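IroE-like serine hydrolase (PDB 3GFF) probably hydrolyses ester bonds, as a putative serine esterase of the esterase D family with an alpha/beta-hydrolase fold. Local coordinates at residues A[36-49]-A[129-143]. Numbering follows the deposited sequence.
Sequences YAQSLEAYPVVYLL and IESQLRTNGINVLVG
The guanidinium of Arg134 lies flat on one face of the Tyr36 ring, planes 15° apart, in a stacked cation-pi contact with Arg134 CZ 4.1 Å from the centroid of the Tyr36 ring; Ser39 O sits over the opposite face of the guanidinium. The contact lies where two neighbouring parallel strands, 43-48 and 138-143, enter the central sheet of the alpha/beta-hydrolase fold. Carbonyl oxygens line the guanidinium edge: Arg134 NH2 donates to Tyr36 O at 2.8 Å, and NE and NH2 grip Glu41 O side-on, NH2 on a lone pair, NE from above the carbonyl plane. A bend at chi3 (-45°) carries the group in among the backbone carbonyls of 36-41. Replacing Arg134 with a leucine would probably leave both carbonyls without their donors and the Tyr36 ring without its stacking partner. Tyr36 OH accepts the backbone N-H of Arg134 and also hydrogen-bonds a water that donates to Gln132 O.

Further along, strand 138-143 leads toward a probable nucleophile elbow at Ser145. A beta bulge shifts the register by two between Tyr43 and Val45, where an Asx turn ties Asn136 OD1 to Ile138 N. On one face Leu48 CD2 packs on Val142 CB at 3.6 Å. On the side of Val45 and Tyr47, Thr135 CG2, from before the corner at Gly137, presses on Val45 CG2, 3.5 Å away. One water joins Tyr47 OH, Glu130 OE2 and Asn139 OD1; ND2 of the same amide donates to Leu161 O.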
ATOM      1  N   TYR A  36       1.345   9.417  20.499  1.00 22.04           N
ATOM      2  CA  TYR A  36       0.341   9.030  21.493  1.00 22.64           C
ATOM      3  C   TYR A  36       0.660   9.470  22.943  1.00 22.73           C
ATOM      4  O   TYR A  36      -0.118  10.203  23.556  1.00 22.45           O
ATOM      5  CB  TYR A  36       0.040   7.526  21.444  1.00 22.91           C
ATOM      6  CG  TYR A  36      -1.087   7.187  22.381  1.00 23.48           C
ATOM      7  CD1 TYR A  36      -2.425   7.428  22.025  1.00 23.52           C
ATOM      8  CD2 TYR A  36      -0.826   6.672  23.650  1.00 23.65           C
ATOM      9  CE1 TYR A  36      -3.467   7.151  22.927  1.00 23.60           C
ATOM     10  CE2 TYR A  36      -1.858   6.394  24.535  1.00 23.73           C
ATOM     11  CZ  TYR A  36      -3.163   6.633  24.184  1.00 23.16           C
ATOM     12  OH  TYR A  36      -4.157   6.358  25.107  1.00 23.72           O
ATOM     13  N   ALA A  37       1.812   9.049  23.465  1.00 22.78           N
ATOM     14  CA  ALA A  37       2.237   9.364  24.825  1.00 21.99           C
ATOM     15  C   ALA A  37       2.487  10.847  25.113  1.00 21.98           C
ATOM     16  O   ALA A  37       2.554  11.239  26.280  1.00 21.30           O
ATOM     17  CB  ALA A  37       3.498   8.541  25.193  1.00 20.53           C
ATOM     18  N   GLN A  38       2.519  11.680  24.073  1.00 22.53           N
ATOM     19  CA  GLN A  38       2.918  13.086  24.227  1.00 22.08           C
ATOM     20  C   GLN A  38       1.841  14.147  24.467  1.00 22.13           C
ATOM     21  O   GLN A  38       2.166  15.325  24.604  1.00 21.24           O
ATOM     22  CB  GLN A  38       3.819  13.465  23.059  1.00 22.91           C
ATOM     23  CG  GLN A  38       5.129  12.665  23.055  1.00 23.32           C
ATOM     24  CD  GLN A  38       6.006  12.943  21.850  1.00 23.56           C
ATOM     25  OE1 GLN A  38       5.652  12.625  20.724  1.00 24.94           O
ATOM     26  NE2 GLN A  38       7.177  13.466  22.095  1.00 24.09           N
ATOM     27  N   SER A  39       0.581  13.743  24.546  1.00 22.07           N
ATOM     28  CA  SER A  39      -0.481  14.689  24.851  1.00 22.18           C
ATOM     29  C   SER A  39      -1.690  13.956  25.425  1.00 22.45           C
ATOM     30  O   SER A  39      -1.624  12.755  25.657  1.00 21.51           O
ATOM     31  CB  SER A  39      -0.910  15.471  23.596  1.00 22.19           C
ATOM     32  OG  SER A  39      -1.610  14.651  22.671  1.00 22.53           O
ATOM     33  N   LEU A  40      -2.776  14.712  25.627  1.00 22.00           N
ATOM     34  CA  LEU A  40      -4.043  14.203  26.074  1.00 22.55           C
ATOM     35  C   LEU A  40      -4.998  13.990  24.905  1.00 23.11           C
ATOM     36  O   LEU A  40      -6.207  13.761  25.098  1.00 24.56           O
ATOM     37  CB  LEU A  40      -4.650  15.160  27.103  1.00 22.36           C
ATOM     38  CG  LEU A  40      -3.948  15.019  28.441  1.00 22.64           C
ATOM     39  CD1 LEU A  40      -4.528  15.966  29.459  1.00 22.96           C
ATOM     40  CD2 LEU A  40      -4.050  13.558  28.911  1.00 22.82           C
ATOM     41  N   GLU A  41      -4.468  14.000  23.686  1.00 23.16           N
ATOM     42  CA  GLU A  41      -5.325  13.841  22.506  1.00 22.40           C
ATOM     43  C   GLU A  41      -5.998  12.457  22.462  1.00 21.85           C
ATOM     44  O   GLU A  41      -5.387  11.449  22.818  1.00 21.91           O
ATOM     45  CB  GLU A  41      -4.522  14.146  21.226  1.00 21.99           C
ATOM     46  CG  GLU A  41      -5.277  13.972  19.953  1.00 21.56           C
ATOM     47  CD  GLU A  41      -4.518  14.426  18.707  1.00 22.77           C
ATOM     48  OE1 GLU A  41      -3.401  14.948  18.796  1.00 23.20           O
ATOM     49  OE2 GLU A  41      -5.058  14.243  17.602  1.00 24.02           O
ATOM     50  N   ALA A  42      -7.259  12.433  22.022  1.00 20.88           N
ATOM     51  CA  ALA A  42      -8.049  11.217  21.900  1.00 20.59           C
ATOM     52  C   ALA A  42      -8.117  10.962  20.409  1.00 20.61           C
ATOM     53  O   ALA A  42      -8.294  11.895  19.654  1.00 21.25           O
ATOM     54  CB  ALA A  42      -9.454  11.402  22.504  1.00 20.66           C
ATOM     55  N   TYR A  43      -8.002   9.698  20.008  1.00 20.65           N
ATOM     56  CA  TYR A  43      -7.962   9.274  18.600  1.00 21.49           C
ATOM     57  C   TYR A  43      -9.130   8.365  18.188  1.00 21.31           C
ATOM     58  O   TYR A  43      -9.764   7.730  19.026  1.00 20.49           O
ATOM     59  CB  TYR A  43      -6.659   8.502  18.379  1.00 21.44           C
ATOM     60  CG  TYR A  43      -5.443   9.348  18.680  1.00 20.86           C
ATOM     61  CD1 TYR A  43      -4.903  10.191  17.707  1.00 21.88           C
ATOM     62  CD2 TYR A  43      -4.877   9.354  19.943  1.00 21.01           C
ATOM     63  CE1 TYR A  43      -3.807  10.998  17.988  1.00 21.57           C
ATOM     64  CE2 TYR A  43      -3.765  10.149  20.243  1.00 21.44           C
ATOM     65  CZ  TYR A  43      -3.246  10.976  19.267  1.00 21.18           C
ATOM     66  OH  TYR A  43      -2.170  11.781  19.546  1.00 21.77           O
ATOM     67  N   PRO A  44      -9.423   8.308  16.877  1.00 22.33           N
ATOM     68  CA  PRO A  44     -10.381   7.312  16.420  1.00 21.84           C
ATOM     69  C   PRO A  44      -9.774   5.930  16.517  1.00 22.56           C
ATOM     70  O   PRO A  44      -8.557   5.782  16.653  1.00 23.94           O
ATOM     71  CB  PRO A  44     -10.600   7.652  14.945  1.00 22.18           C
ATOM     72  CG  PRO A  44      -9.654   8.753  14.620  1.00 22.10           C
ATOM     73  CD  PRO A  44      -8.882   9.141  15.785  1.00 21.88           C
ATOM     74  N   VAL A  45     -10.607   4.906  16.407  1.00 23.91           N
ATOM     75  CA  VAL A  45     -10.118   3.543  16.490  1.00 23.47           C
ATOM     76  C   VAL A  45     -10.524   2.819  15.226  1.00 24.42           C
ATOM     77  O   VAL A  45     -11.707   2.782  14.873  1.00 23.30           O
ATOM     78  CB  VAL A  45     -10.663   2.791  17.723  1.00 22.34           C
ATOM     79  CG1 VAL A  45      -9.990   1.350  17.840  1.00 22.09           C
ATOM     80  CG2 VAL A  45     -10.452   3.609  19.006  1.00 19.98           C
ATOM     81  N   VAL A  46      -9.532   2.247  14.545  1.00 25.75           N
ATOM     82  CA  VAL A  46      -9.782   1.476  13.322  1.00 24.61           C
ATOM     83  C   VAL A  46      -9.609   0.016  13.703  1.00 23.98           C
ATOM     84  O   VAL A  46      -8.514  -0.459  14.035  1.00 22.61           O
ATOM     85  CB  VAL A  46      -8.888   1.921  12.110  1.00 24.38           C
ATOM     86  CG1 VAL A  46      -9.142   1.045  10.911  1.00 24.85           C
ATOM     87  CG2 VAL A  46      -9.202   3.398  11.688  1.00 23.95           C
ATOM     88  N   TYR A  47     -10.722  -0.694  13.705  1.00 23.42           N
ATOM     89  CA  TYR A  47     -10.714  -2.141  14.007  1.00 24.15           C
ATOM     90  C   TYR A  47     -10.545  -2.945  12.726  1.00 24.14           C
ATOM     91  O   TYR A  47     -11.355  -2.816  11.831  1.00 26.61           O
ATOM     92  CB  TYR A  47     -12.020  -2.544  14.679  1.00 23.51           C
ATOM     93  CG  TYR A  47     -12.179  -2.072  16.122  1.00 23.20           C
ATOM     94  CD1 TYR A  47     -12.700  -0.822  16.401  1.00 23.62           C
ATOM     95  CD2 TYR A  47     -11.896  -2.914  17.195  1.00 23.04           C
ATOM     96  CE1 TYR A  47     -12.903  -0.407  17.671  1.00 22.54           C
ATOM     97  CE2 TYR A  47     -12.077  -2.506  18.485  1.00 22.54           C
ATOM     98  CZ  TYR A  47     -12.580  -1.241  18.719  1.00 23.33           C
ATOM     99  OH  TYR A  47     -12.801  -0.774  19.985  1.00 22.26           O
ATOM    100  N   LEU A  48      -9.489  -3.757  12.642  1.00 25.68           N
ATOM    101  CA  LEU A  48      -9.226  -4.589  11.469  1.00 24.95           C
ATOM    102  C   LEU A  48      -9.519  -6.076  11.791  1.00 25.66           C
ATOM    103  O   LEU A  48      -8.933  -6.636  12.728  1.00 23.89           O
ATOM    104  CB  LEU A  48      -7.759  -4.468  11.029  1.00 23.65           C
ATOM    105  CG  LEU A  48      -7.153  -3.062  10.875  1.00 22.68           C
ATOM    106  CD1 LEU A  48      -5.666  -3.212  10.594  1.00 20.49           C
ATOM    107  CD2 LEU A  48      -7.887  -2.211   9.742  1.00 20.59           C
ATOM    108  N   LEU A  49     -10.439  -6.680  11.027  1.00 24.84           N
ATOM    109  CA  LEU A  49     -10.730  -8.103  11.128  1.00 24.91           C
ATOM    110  C   LEU A  49      -9.641  -8.883  10.394  1.00 26.99           C
ATOM    111  O   LEU A  49      -8.857  -8.286   9.655  1.00 26.10           O
ATOM    112  CB  LEU A  49     -12.095  -8.418  10.530  1.00 23.97           C
ATOM    113  CG  LEU A  49     -13.273  -7.734  11.224  1.00 22.71           C
ATOM    114  CD1 LEU A  49     -14.581  -8.191  10.623  1.00 22.83           C
ATOM    115  CD2 LEU A  49     -13.244  -7.980  12.724  1.00 19.81           C
ATOM    116  N   ILE A 129     -10.627  -1.664  25.412  1.00 24.37           N
ATOM    117  CA  ILE A 129      -9.772  -0.761  24.639  1.00 24.79           C
ATOM    118  C   ILE A 129     -10.025   0.660  25.105  1.00 23.37           C
ATOM    119  O   ILE A 129      -9.113   1.410  25.394  1.00 21.88           O
ATOM    120  CB  ILE A 129     -10.137  -0.815  23.125  1.00 26.72           C
ATOM    121  CG1 ILE A 129      -9.878  -2.212  22.512  1.00 27.16           C
ATOM    122  CG2 ILE A 129      -9.407   0.281  22.313  1.00 27.71           C
ATOM    123  CD1 ILE A 129      -8.499  -2.522  22.253  1.00 27.81           C
ATOM    124  N   GLU A 130     -11.289   1.021  25.220  1.00 22.84           N
ATOM    125  CA  GLU A 130     -11.635   2.388  25.594  1.00 22.72           C
ATOM    126  C   GLU A 130     -11.293   2.756  27.025  1.00 23.08           C
ATOM    127  O   GLU A 130     -11.127   3.932  27.319  1.00 23.91           O
ATOM    128  CB  GLU A 130     -13.097   2.664  25.295  1.00 22.10           C
ATOM    129  CG  GLU A 130     -13.424   2.561  23.837  1.00 21.65           C
ATOM    130  CD  GLU A 130     -14.873   2.853  23.517  1.00 21.79           C
ATOM    131  OE1 GLU A 130     -15.560   3.411  24.373  1.00 21.63           O
ATOM    132  OE2 GLU A 130     -15.336   2.523  22.402  1.00 23.49           O
ATOM    133  N   SER A 131     -11.223   1.768  27.913  1.00 23.64           N
ATOM    134  CA  SER A 131     -10.849   2.015  29.300  1.00 24.62           C
ATOM    135  C   SER A 131      -9.335   2.122  29.432  1.00 23.42           C
ATOM    136  O   SER A 131      -8.871   2.698  30.382  1.00 22.37           O
ATOM    137  CB  SER A 131     -11.377   0.932  30.249  1.00 25.93           C
ATOM    138  OG  SER A 131     -10.598  -0.259  30.209  1.00 27.39           O
ATOM    139  N   GLN A 132      -8.591   1.562  28.472  1.00 23.18           N
ATOM    140  CA  GLN A 132      -7.132   1.588  28.459  1.00 24.32           C
ATOM    141  C   GLN A 132      -6.549   2.739  27.614  1.00 23.36           C
ATOM    142  O   GLN A 132      -5.497   3.305  27.956  1.00 20.97           O
ATOM    143  CB  GLN A 132      -6.580   0.256  27.923  1.00 25.57           C
ATOM    144  CG  GLN A 132      -6.893  -0.918  28.847  1.00 26.79           C
ATOM    145  CD  GLN A 132      -6.565  -2.296  28.266  1.00 27.90           C
ATOM    146  OE1 GLN A 132      -6.193  -2.445  27.086  1.00 28.63           O
ATOM    147  NE2 GLN A 132      -6.680  -3.332  29.134  1.00 31.10           N
ATOM    148  N   LEU A 133      -7.219   3.077  26.518  1.00 21.81           N
ATOM    149  CA  LEU A 133      -6.714   4.132  25.651  1.00 22.27           C
ATOM    150  C   LEU A 133      -7.661   5.340  25.510  1.00 22.39           C
ATOM    151  O   LEU A 133      -8.866   5.261  25.781  1.00 21.36           O
ATOM    152  CB  LEU A 133      -6.421   3.550  24.270  1.00 21.61           C
ATOM    153  CG  LEU A 133      -5.567   2.271  24.151  1.00 22.77           C
ATOM    154  CD1 LEU A 133      -5.706   1.726  22.718  1.00 22.91           C
ATOM    155  CD2 LEU A 133      -4.103   2.458  24.507  1.00 22.92           C
ATOM    156  N   ARG A 134      -7.091   6.454  25.049  1.00 22.89           N
ATOM    157  CA  ARG A 134      -7.844   7.679  24.814  1.00 21.81           C
ATOM    158  C   ARG A 134      -8.443   7.654  23.412  1.00 21.59           C
ATOM    159  O   ARG A 134      -7.759   7.956  22.409  1.00 19.71           O
ATOM    160  CB  ARG A 134      -6.946   8.897  25.003  1.00 21.57           C
ATOM    161  CG  ARG A 134      -6.374   9.018  26.440  1.00 21.83           C
ATOM    162  CD  ARG A 134      -5.617  10.369  26.612  1.00 22.15           C
ATOM    163  NE  ARG A 134      -4.756  10.622  25.461  1.00 22.48           N
ATOM    164  CZ  ARG A 134      -3.502  10.202  25.317  1.00 23.05           C
ATOM    165  NH1 ARG A 134      -2.871   9.567  26.280  1.00 23.22           N
ATOM    166  NH2 ARG A 134      -2.852  10.471  24.196  1.00 23.23           N
ATOM    167  N   THR A 135      -9.714   7.253  23.361  1.00 20.95           N
ATOM    168  CA  THR A 135     -10.463   7.129  22.124  1.00 21.17           C
ATOM    169  C   THR A 135     -11.452   8.285  22.017  1.00 21.31           C
ATOM    170  O   THR A 135     -11.988   8.743  23.023  1.00 21.29           O
ATOM    171  CB  THR A 135     -11.196   5.792  22.068  1.00 21.24           C
ATOM    172  OG1 THR A 135     -12.233   5.762  23.067  1.00 22.19           O
ATOM    173  CG2 THR A 135     -10.184   4.655  22.308  1.00 21.69           C
ATOM    174  N   ASN A 136     -11.733   8.717  20.797  1.00 22.10           N
ATOM    175  CA  ASN A 136     -12.553   9.925  20.571  1.00 22.36           C
ATOM    176  C   ASN A 136     -13.997   9.759  20.093  1.00 23.40           C
ATOM    177  O   ASN A 136     -14.633  10.755  19.728  1.00 23.49           O
ATOM    178  CB  ASN A 136     -11.820  10.885  19.626  1.00 20.44           C
ATOM    179  CG  ASN A 136     -11.844  10.442  18.171  1.00 20.48           C
ATOM    180  OD1 ASN A 136     -12.580   9.529  17.796  1.00 21.93           O
ATOM    181  ND2 ASN A 136     -11.079  11.149  17.322  1.00 18.07           N
ATOM    182  N   GLY A 137     -14.500   8.530  20.078  1.00 23.78           N
ATOM    183  CA  GLY A 137     -15.894   8.288  19.689  1.00 24.61           C
ATOM    184  C   GLY A 137     -16.100   7.917  18.243  1.00 24.73           C
ATOM    185  O   GLY A 137     -17.184   7.528  17.859  1.00 25.78           O
ATOM    186  N   ILE A 138     -15.059   8.041  17.431  1.00 25.20           N
ATOM    187  CA  ILE A 138     -15.121   7.646  16.032  1.00 25.34           C
ATOM    188  C   ILE A 138     -14.510   6.249  15.874  1.00 24.92           C
ATOM    189  O   ILE A 138     -13.298   6.061  16.077  1.00 23.65           O
ATOM    190  CB  ILE A 138     -14.406   8.695  15.128  1.00 25.55           C
ATOM    191  CG1 ILE A 138     -15.043  10.083  15.324  1.00 24.83           C
ATOM    192  CG2 ILE A 138     -14.485   8.298  13.672  1.00 23.99           C
ATOM    193  CD1 ILE A 138     -16.546  10.113  15.068  1.00 25.20           C
ATOM    194  N   ASN A 139     -15.361   5.272  15.559  1.00 24.02           N
ATOM    195  CA  ASN A 139     -14.917   3.890  15.395  1.00 24.45           C
ATOM    196  C   ASN A 139     -15.211   3.400  13.986  1.00 24.62           C
ATOM    197  O   ASN A 139     -16.352   3.534  13.508  1.00 24.93           O
ATOM    198  CB  ASN A 139     -15.632   2.978  16.393  1.00 25.18           C
ATOM    199  CG  ASN A 139     -15.424   3.404  17.806  1.00 25.28           C
ATOM    200  OD1 ASN A 139     -14.300   3.416  18.302  1.00 25.40           O
ATOM    201  ND2 ASN A 139     -16.511   3.781  18.474  1.00 25.86           N
ATOM    202  N   VAL A 140     -14.199   2.784  13.371  1.00 23.81           N
ATOM    203  CA  VAL A 140     -14.252   2.288  11.998  1.00 24.51           C
ATOM    204  C   VAL A 140     -14.014   0.777  11.991  1.00 23.56           C
ATOM    205  O   VAL A 140     -13.156   0.309  12.693  1.00 22.99           O
ATOM    206  CB  VAL A 140     -13.163   3.007  11.109  1.00 24.04           C
ATOM    207  CG1 VAL A 140     -13.119   2.446   9.660  1.00 22.63           C
ATOM    208  CG2 VAL A 140     -13.395   4.524  11.104  1.00 24.12           C
ATOM    209  N   LEU A 141     -14.798   0.029  11.217  1.00 24.20           N
ATOM    210  CA  LEU A 141     -14.620  -1.423  11.077  1.00 24.12           C
ATOM    211  C   LEU A 141     -14.190  -1.686   9.646  1.00 24.74           C
ATOM    212  O   LEU A 141     -14.854  -1.201   8.690  1.00 26.53           O
ATOM    213  CB  LEU A 141     -15.901  -2.216  11.427  1.00 23.79           C
ATOM    214  CG  LEU A 141     -15.854  -3.769  11.363  1.00 23.48           C
ATOM    215  CD1 LEU A 141     -14.818  -4.354  12.319  1.00 22.20           C
ATOM    216  CD2 LEU A 141     -17.238  -4.346  11.672  1.00 23.21           C
ATOM    217  N   VAL A 142     -13.081  -2.434   9.504  1.00 24.34           N
ATOM    218  CA  VAL A 142     -12.528  -2.845   8.204  1.00 23.51           C
ATOM    219  C   VAL A 142     -12.619  -4.392   8.082  1.00 23.68           C
ATOM    220  O   VAL A 142     -11.985  -5.136   8.838  1.00 24.78           O
ATOM    221  CB  VAL A 142     -11.052  -2.356   7.994  1.00 23.51           C
ATOM    222  CG1 VAL A 142     -10.503  -2.782   6.625  1.00 20.99           C
ATOM    223  CG2 VAL A 142     -10.929  -0.837   8.191  1.00 23.15           C
ATOM    224  N   GLY A 143     -13.456  -4.858   7.157  1.00 24.06           N
ATOM    225  CA  GLY A 143     -13.670  -6.272   6.931  1.00 23.21           C
ATOM    226  C   GLY A 143     -13.403  -6.603   5.472  1.00 23.76           C
ATOM    227  O   GLY A 143     -13.848  -5.886   4.576  1.00 23.47           O
TER
HETATM  228  O   HOH W   1      -3.716   5.395  27.443  1.00 28.31           O
HETATM  229  O   HOH W   2     -10.382  13.899  19.247  1.00 24.93           O
HETATM  230  O   HOH W   3     -13.709   1.787  20.370  1.00 22.71           O
HETATM  231  O   HOH W   4      -9.699  -6.730   7.575  1.00 11.83           O